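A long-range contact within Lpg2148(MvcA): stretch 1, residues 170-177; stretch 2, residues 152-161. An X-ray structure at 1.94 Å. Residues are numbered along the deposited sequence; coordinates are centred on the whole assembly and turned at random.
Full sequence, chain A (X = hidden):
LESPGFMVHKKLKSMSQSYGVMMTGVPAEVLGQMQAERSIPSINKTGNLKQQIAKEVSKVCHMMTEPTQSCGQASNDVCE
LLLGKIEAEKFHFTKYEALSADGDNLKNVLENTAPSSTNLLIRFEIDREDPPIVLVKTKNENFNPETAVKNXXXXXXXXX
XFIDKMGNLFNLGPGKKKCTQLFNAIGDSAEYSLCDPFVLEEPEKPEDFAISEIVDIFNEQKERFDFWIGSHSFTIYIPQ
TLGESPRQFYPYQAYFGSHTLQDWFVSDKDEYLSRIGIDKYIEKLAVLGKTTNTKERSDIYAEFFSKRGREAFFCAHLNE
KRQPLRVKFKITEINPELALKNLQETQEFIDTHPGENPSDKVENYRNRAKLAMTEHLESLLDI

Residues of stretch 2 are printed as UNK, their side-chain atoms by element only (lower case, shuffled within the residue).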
ATOM      1  N   PHE A 170      17.989  15.435   4.935  1.00 36.99           N
ATOM      2  CA  PHE A 170      19.271  15.294   4.257  1.00 32.31           C
ATOM      3  C   PHE A 170      19.866  16.675   4.048  1.00 37.69           C
ATOM      4  O   PHE A 170      19.267  17.511   3.358  1.00 35.54           O
ATOM      5  CB  PHE A 170      19.125  14.583   2.912  1.00 32.68           C
ATOM      6  CG  PHE A 170      18.694  13.143   3.017  1.00 36.36           C
ATOM      7  CD1 PHE A 170      17.347  12.817   3.048  1.00 37.51           C
ATOM      8  CD2 PHE A 170      19.635  12.119   3.053  1.00 35.83           C
ATOM      9  CE1 PHE A 170      16.941  11.493   3.137  1.00 38.03           C
ATOM     10  CE2 PHE A 170      19.239  10.782   3.150  1.00 35.68           C
ATOM     11  CZ  PHE A 170      17.878  10.478   3.179  1.00 40.19           C
ATOM     12  N   ASN A 171      21.042  16.910   4.632  1.00 35.45           N
ATOM     13  CA  ASN A 171      21.817  18.104   4.322  1.00 33.18           C
ATOM     14  C   ASN A 171      22.451  17.906   2.949  1.00 30.35           C
ATOM     15  O   ASN A 171      23.157  16.916   2.719  1.00 34.13           O
ATOM     16  CB  ASN A 171      22.883  18.361   5.399  1.00 35.27           C
ATOM     17  CG  ASN A 171      23.564  19.720   5.243  1.00 33.58           C
ATOM     18  OD1 ASN A 171      23.904  20.135   4.124  1.00 31.97           O
ATOM     19  ND2 ASN A 171      23.779  20.408   6.360  1.00 38.31           N
ATOM     20  N   LEU A 172      22.174  18.825   2.029  1.00 31.19           N
ATOM     21  CA  LEU A 172      22.608  18.660   0.647  1.00 33.52           C
ATOM     22  C   LEU A 172      24.046  19.136   0.404  1.00 31.46           C
ATOM     23  O   LEU A 172      24.548  18.966  -0.712  1.00 34.41           O
ATOM     24  CB  LEU A 172      21.645  19.384  -0.301  1.00 32.50           C
ATOM     25  CG  LEU A 172      20.245  18.771  -0.418  1.00 32.53           C
ATOM     26  CD1 LEU A 172      19.480  19.388  -1.605  1.00 32.10           C
ATOM     27  CD2 LEU A 172      20.347  17.246  -0.578  1.00 28.59           C
ATOM     28  N   GLY A 173      24.731  19.687   1.406  1.00 35.93           N
ATOM     29  CA  GLY A 173      26.162  19.899   1.274  1.00 34.69           C
ATOM     30  C   GLY A 173      26.710  21.305   1.466  1.00 37.71           C
ATOM     31  O   GLY A 173      27.717  21.492   2.157  1.00 36.61           O
ATOM     32  N   PRO A 174      26.106  22.313   0.829  1.00 41.24           N
ATOM     33  CA  PRO A 174      26.685  23.670   0.880  1.00 39.19           C
ATOM     34  C   PRO A 174      26.799  24.226   2.295  1.00 41.18           C
ATOM     35  O   PRO A 174      25.929  24.009   3.139  1.00 39.58           O
ATOM     36  CB  PRO A 174      25.707  24.498   0.039  1.00 39.17           C
ATOM     37  CG  PRO A 174      25.124  23.526  -0.923  1.00 37.24           C
ATOM     38  CD  PRO A 174      24.984  22.243  -0.126  1.00 40.52           C
ATOM     39  N   GLY A 175      27.878  24.983   2.544  1.00 41.02           N
ATOM     40  CA  GLY A 175      28.087  25.592   3.843  1.00 40.95           C
ATOM     41  C   GLY A 175      27.272  26.869   4.016  1.00 41.50           C
ATOM     42  O   GLY A 175      26.613  27.347   3.094  1.00 43.56           O
ATOM     43  N   LYS A 176      27.354  27.441   5.228  1.00 41.91           N
ATOM     44  CA  LYS A 176      26.514  28.594   5.579  1.00 46.97           C
ATOM     45  C   LYS A 176      26.702  29.767   4.616  1.00 46.37           C
ATOM     46  O   LYS A 176      25.724  30.405   4.203  1.00 45.17           O
ATOM     47  CB  LYS A 176      26.809  29.055   7.006  1.00 46.91           C
ATOM     48  CG  LYS A 176      26.192  30.408   7.356  1.00 46.49           C
ATOM     49  CD  LYS A 176      25.734  30.455   8.817  1.00 51.02           C
ATOM     50  CE  LYS A 176      25.486  31.876   9.299  1.00 55.02           C
ATOM     51  NZ  LYS A 176      26.693  32.458   9.957  1.00 61.84           N
ATOM     52  N   LYS A 177      27.946  30.077   4.257  1.00 43.90           N
ATOM     53  CA  LYS A 177      28.193  31.200   3.354  1.00 44.68           C
ATOM     54  C   LYS A 177      27.473  31.029   2.021  1.00 45.12           C
ATOM     55  O   LYS A 177      26.881  31.982   1.496  1.00 44.40           O
ATOM     56  CB  LYS A 177      29.695  31.357   3.128  1.00 50.77           C
ATOM     57  CG  LYS A 177      30.089  32.541   2.267  1.00 50.03           C
ATOM     58  CD  LYS A 177      31.508  32.986   2.618  1.00 47.62           C
ATOM     59  CE  LYS A 177      31.925  34.203   1.810  1.00 49.08           C
ATOM     60  NZ  LYS A 177      33.138  34.859   2.397  1.00 44.00           N
ATOM     61  N   UNK A 152      10.083  17.850  -0.131  1.00 36.62           N
ATOM     62  CA  UNK A 152      10.411  19.153  -0.684  1.00 38.04           C
ATOM     63  C   UNK A 152      11.870  19.463  -0.367  1.00 38.92           C
ATOM     64  O   UNK A 152      12.440  18.927   0.591  1.00 35.48           O
ATOM     65  c   UNK A 152       8.027  20.133  -0.463  1.00 42.94           C
ATOM     66  c   UNK A 152       7.221  21.270   0.160  1.00 43.39           C
ATOM     67  c   UNK A 152       5.763  21.252  -0.313  1.00 51.67           C
ATOM     68  c   UNK A 152       9.514  20.264  -0.111  1.00 37.85           C
ATOM     69  n   UNK A 152       4.961  22.377   0.268  1.00 47.37           N
ATOM     70  N   UNK A 153      12.476  20.316  -1.187  1.00 36.13           N
ATOM     71  CA  UNK A 153      13.787  20.883  -0.872  1.00 34.65           C
ATOM     72  C   UNK A 153      13.573  22.204  -0.154  1.00 37.51           C
ATOM     73  O   UNK A 153      12.720  23.001  -0.556  1.00 36.45           O
ATOM     74  c   UNK A 153      15.642  19.772  -4.089  1.00 37.97           C
ATOM     75  c   UNK A 153      15.000  19.702  -2.725  1.00 34.16           C
ATOM     76  c   UNK A 153      14.626  21.064  -2.146  1.00 33.28           C
ATOM     77  c   UNK A 153      15.874  21.907  -1.841  1.00 33.88           C
ATOM     78  N   UNK A 154      14.333  22.432   0.919  1.00 35.43           N
ATOM     79  CA  UNK A 154      14.204  23.624   1.752  1.00 35.49           C
ATOM     80  C   UNK A 154      15.508  24.411   1.741  1.00 38.74           C
ATOM     81  O   UNK A 154      16.571  23.864   2.050  1.00 34.01           O
ATOM     82  o   UNK A 154       8.433  21.456   3.504  1.00 46.78           O
ATOM     83  c   UNK A 154       9.742  21.894   3.438  1.00 44.35           C
ATOM     84  c   UNK A 154      11.355  23.662   3.520  1.00 40.49           C
ATOM     85  c   UNK A 154      12.393  22.766   3.299  1.00 39.86           C
ATOM     86  c   UNK A 154      10.028  23.234   3.591  1.00 40.40           C
ATOM     87  c   UNK A 154      12.076  21.422   3.134  1.00 41.36           C
ATOM     88  c   UNK A 154      13.827  23.250   3.191  1.00 34.77           C
ATOM     89  c   UNK A 154      10.760  20.983   3.207  1.00 41.67           C
ATOM     90  N   UNK A 155      15.425  25.697   1.407  1.00 37.12           N
ATOM     91  CA  UNK A 155      16.585  26.585   1.403  1.00 35.57           C
ATOM     92  C   UNK A 155      16.449  27.572   2.555  1.00 40.13           C
ATOM     93  O   UNK A 155      15.544  28.414   2.563  1.00 39.04           O
ATOM     94  c   UNK A 155      17.667  29.197  -1.283  1.00 37.86           C
ATOM     95  c   UNK A 155      16.722  27.316   0.068  1.00 37.29           C
ATOM     96  c   UNK A 155      19.190  27.878   0.244  1.00 35.92           C
ATOM     97  c   UNK A 155      17.767  28.444   0.038  1.00 39.30           C
ATOM     98  N   UNK A 156      17.353  27.467   3.520  1.00 38.39           N
ATOM     99  CA  UNK A 156      17.435  28.365   4.659  1.00 42.18           C
ATOM    100  C   UNK A 156      18.594  29.328   4.447  1.00 42.93           C
ATOM    101  O   UNK A 156      19.382  29.183   3.503  1.00 38.61           O
ATOM    102  c   UNK A 156      17.028  26.041   7.819  1.00 52.67           C
ATOM    103  c   UNK A 156      16.477  26.846   6.646  1.00 48.99           C
ATOM    104  c   UNK A 156      15.715  25.940   5.695  1.00 48.08           C
ATOM    105  c   UNK A 156      17.631  27.580   5.962  1.00 43.36           C
ATOM    106  N   UNK A 157      18.705  30.311   5.352  1.00 43.80           N
ATOM    107  CA  UNK A 157      19.866  31.200   5.335  1.00 45.46           C
ATOM    108  C   UNK A 157      21.171  30.415   5.375  1.00 46.45           C
ATOM    109  O   UNK A 157      22.160  30.812   4.750  1.00 47.27           O
ATOM    110  c   UNK A 157      19.831  32.176   6.519  1.00 46.40           C
ATOM    111  c   UNK A 157      18.693  33.171   6.501  1.00 51.46           C
ATOM    112  o   UNK A 157      17.069  33.697   8.162  1.00 62.20           O
ATOM    113  o   UNK A 157      17.302  31.584   7.581  1.00 55.96           O
ATOM    114  c   UNK A 157      17.607  32.795   7.483  1.00 55.59           C
ATOM    115  N   UNK A 158      21.205  29.302   6.118  1.00 44.62           N
ATOM    116  CA  UNK A 158      22.467  28.615   6.364  1.00 46.43           C
ATOM    117  C   UNK A 158      22.423  27.113   6.117  1.00 46.04           C
ATOM    118  O   UNK A 158      23.386  26.418   6.466  1.00 44.83           O
ATOM    119  n   UNK A 158      22.060  29.319   9.992  1.00 61.57           N
ATOM    120  o   UNK A 158      20.837  28.044   8.593  1.00 53.86           O
ATOM    121  c   UNK A 158      22.947  28.875   7.794  1.00 47.28           C
ATOM    122  c   UNK A 158      21.854  28.708   8.827  1.00 52.88           C
ATOM    123  N   UNK A 159      21.353  26.592   5.525  1.00 38.86           N
ATOM    124  CA  UNK A 159      21.253  25.163   5.255  1.00 39.82           C
ATOM    125  C   UNK A 159      20.459  24.973   3.968  1.00 38.80           C
ATOM    126  O   UNK A 159      19.594  25.786   3.633  1.00 36.78           O
ATOM    127  c   UNK A 159      22.238  23.164   7.895  1.00 47.97           C
ATOM    128  c   UNK A 159      23.020  23.127   9.221  1.00 46.27           C
ATOM    129  c   UNK A 159      20.589  24.414   6.421  1.00 43.38           C
ATOM    130  c   UNK A 159      21.372  24.422   7.747  1.00 47.39           C
ATOM    131  n   UNK A 159      22.416  24.050  10.210  1.00 53.40           N
ATOM    132  N   UNK A 160      20.805  23.930   3.221  1.00 36.87           N
ATOM    133  CA  UNK A 160      20.046  23.466   2.062  1.00 34.50           C
ATOM    134  C   UNK A 160      19.703  22.011   2.350  1.00 35.72           C
ATOM    135  O   UNK A 160      20.605  21.169   2.424  1.00 32.02           O
ATOM    136  c   UNK A 160      18.950  23.986  -0.848  1.00 34.24           C
ATOM    137  c   UNK A 160      21.154  23.135  -1.676  1.00 35.79           C
ATOM    138  c   UNK A 160      20.850  23.607   0.766  1.00 35.53           C
ATOM    139  c   UNK A 160      20.178  23.119  -0.523  1.00 33.70           C
ATOM    140  N   UNK A 161      18.411  21.723   2.524  1.00 33.51           N
ATOM    141  CA  UNK A 161      17.933  20.425   2.978  1.00 33.78           C
ATOM    142  C   UNK A 161      17.009  19.788   1.948  1.00 37.07           C
ATOM    143  O   UNK A 161      16.344  20.480   1.158  1.00 33.84           O
ATOM    144  c   UNK A 161      17.593  21.806   6.425  1.00 41.92           C
ATOM    145  c   UNK A 161      18.270  21.993   7.600  1.00 43.51           C
ATOM    146  o   UNK A 161      19.947  21.311   9.133  1.00 50.01           O
ATOM    147  c   UNK A 161      17.916  20.761   5.565  1.00 41.39           C
ATOM    148  c   UNK A 161      18.926  19.873   5.953  1.00 41.92           C
ATOM    149  c   UNK A 161      19.275  21.117   7.956  1.00 45.32           C
ATOM    150  c   UNK A 161      17.133  20.550   4.289  1.00 36.58           C
ATOM    151  c   UNK A 161      19.612  20.054   7.137  1.00 43.68           C
TER
HETATM  152  O   HOH W   1      25.403  24.800   5.700  1.00 43.73           O
HETATM  153  O   HOH W   2      23.562  22.693   3.443  1.00 37.46           O

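Position 152 carries four carbons in a row ending in a nitrogen, and none of them comes near stretch 1; the unbranched chain with a terminal amine is Lys-152. At position 153 four carbons fork at the first, one arm being two carbons long, the pattern of isoleucine. The short arm of Ile-153 lies at the margin of the contact, its CG2 4.4 Å from CD1 of Leu-172.

Position 154 has one carbon leading to a six-carbon ring that bears an oxygen, so it is Tyr-154. Its side chain is out of reach of stretch 1, but its backbone N and O pair with position 161, joining the two arms of a hairpin. Positions 155 and 156 each hold four carbons forked at the second, and neither touches stretch 1: these are Leu-155 and Leu-156.

At position 157 three carbons end in two oxygens, a carboxylate, hence Glu-157. The end of this side chain leads away, and the approach to stretch 1 is through the backbone, with O of Glu-157 3.6 Å from O of Lys-176. Position 158 has two carbons, the second carrying one oxygen and one nitrogen. This short amide is Asn-158, whose CB packs 3.4 Å from CD of Lys-176.

Position 159 again shows four carbons in a row ending in nitrogen, Lys-159. Although its CA-to-CB bond points away, the chain bends so that CD lies 3.5 Å from ND2 of Asn-171. Position 160 has four carbons forked at the second and points toward stretch 1, among apolar neighbours. It is Leu-160: CG is 3.9 Å from CD1 of Leu-172, and CD2 is 4.1 Å from CG of Pro-174. At position 161 one carbon precedes a six-carbon ring with an oxygen, Tyr-161; its CD1 lies 3.8 Å from CA of Asn-171.

The contact joins a short antiparallel pairing to a small apolar cluster. Asn-171 and Tyr-161 form a non-hydrogen-bonded pair with their side chains on the same face of the sheet, while CA of Tyr-161 makes a CA-H...O contact with O of Phe-170 at 3.2 Å. Next to this pair, N of Leu-172 donates a nearly straight hydrogen bond to O of Leu-160 (2.8 Å), fixing the register and bringing the two leucine side chains together. Where the backbones no longer pair directly, water takes over: water 1 donates to O of Asn-158 and O of Pro-174, both at 2.7 Å, and water 2 accepts from N of Leu-160 at 3.0 Å.

Stretch 2 (152-161) KIYLLENKLY
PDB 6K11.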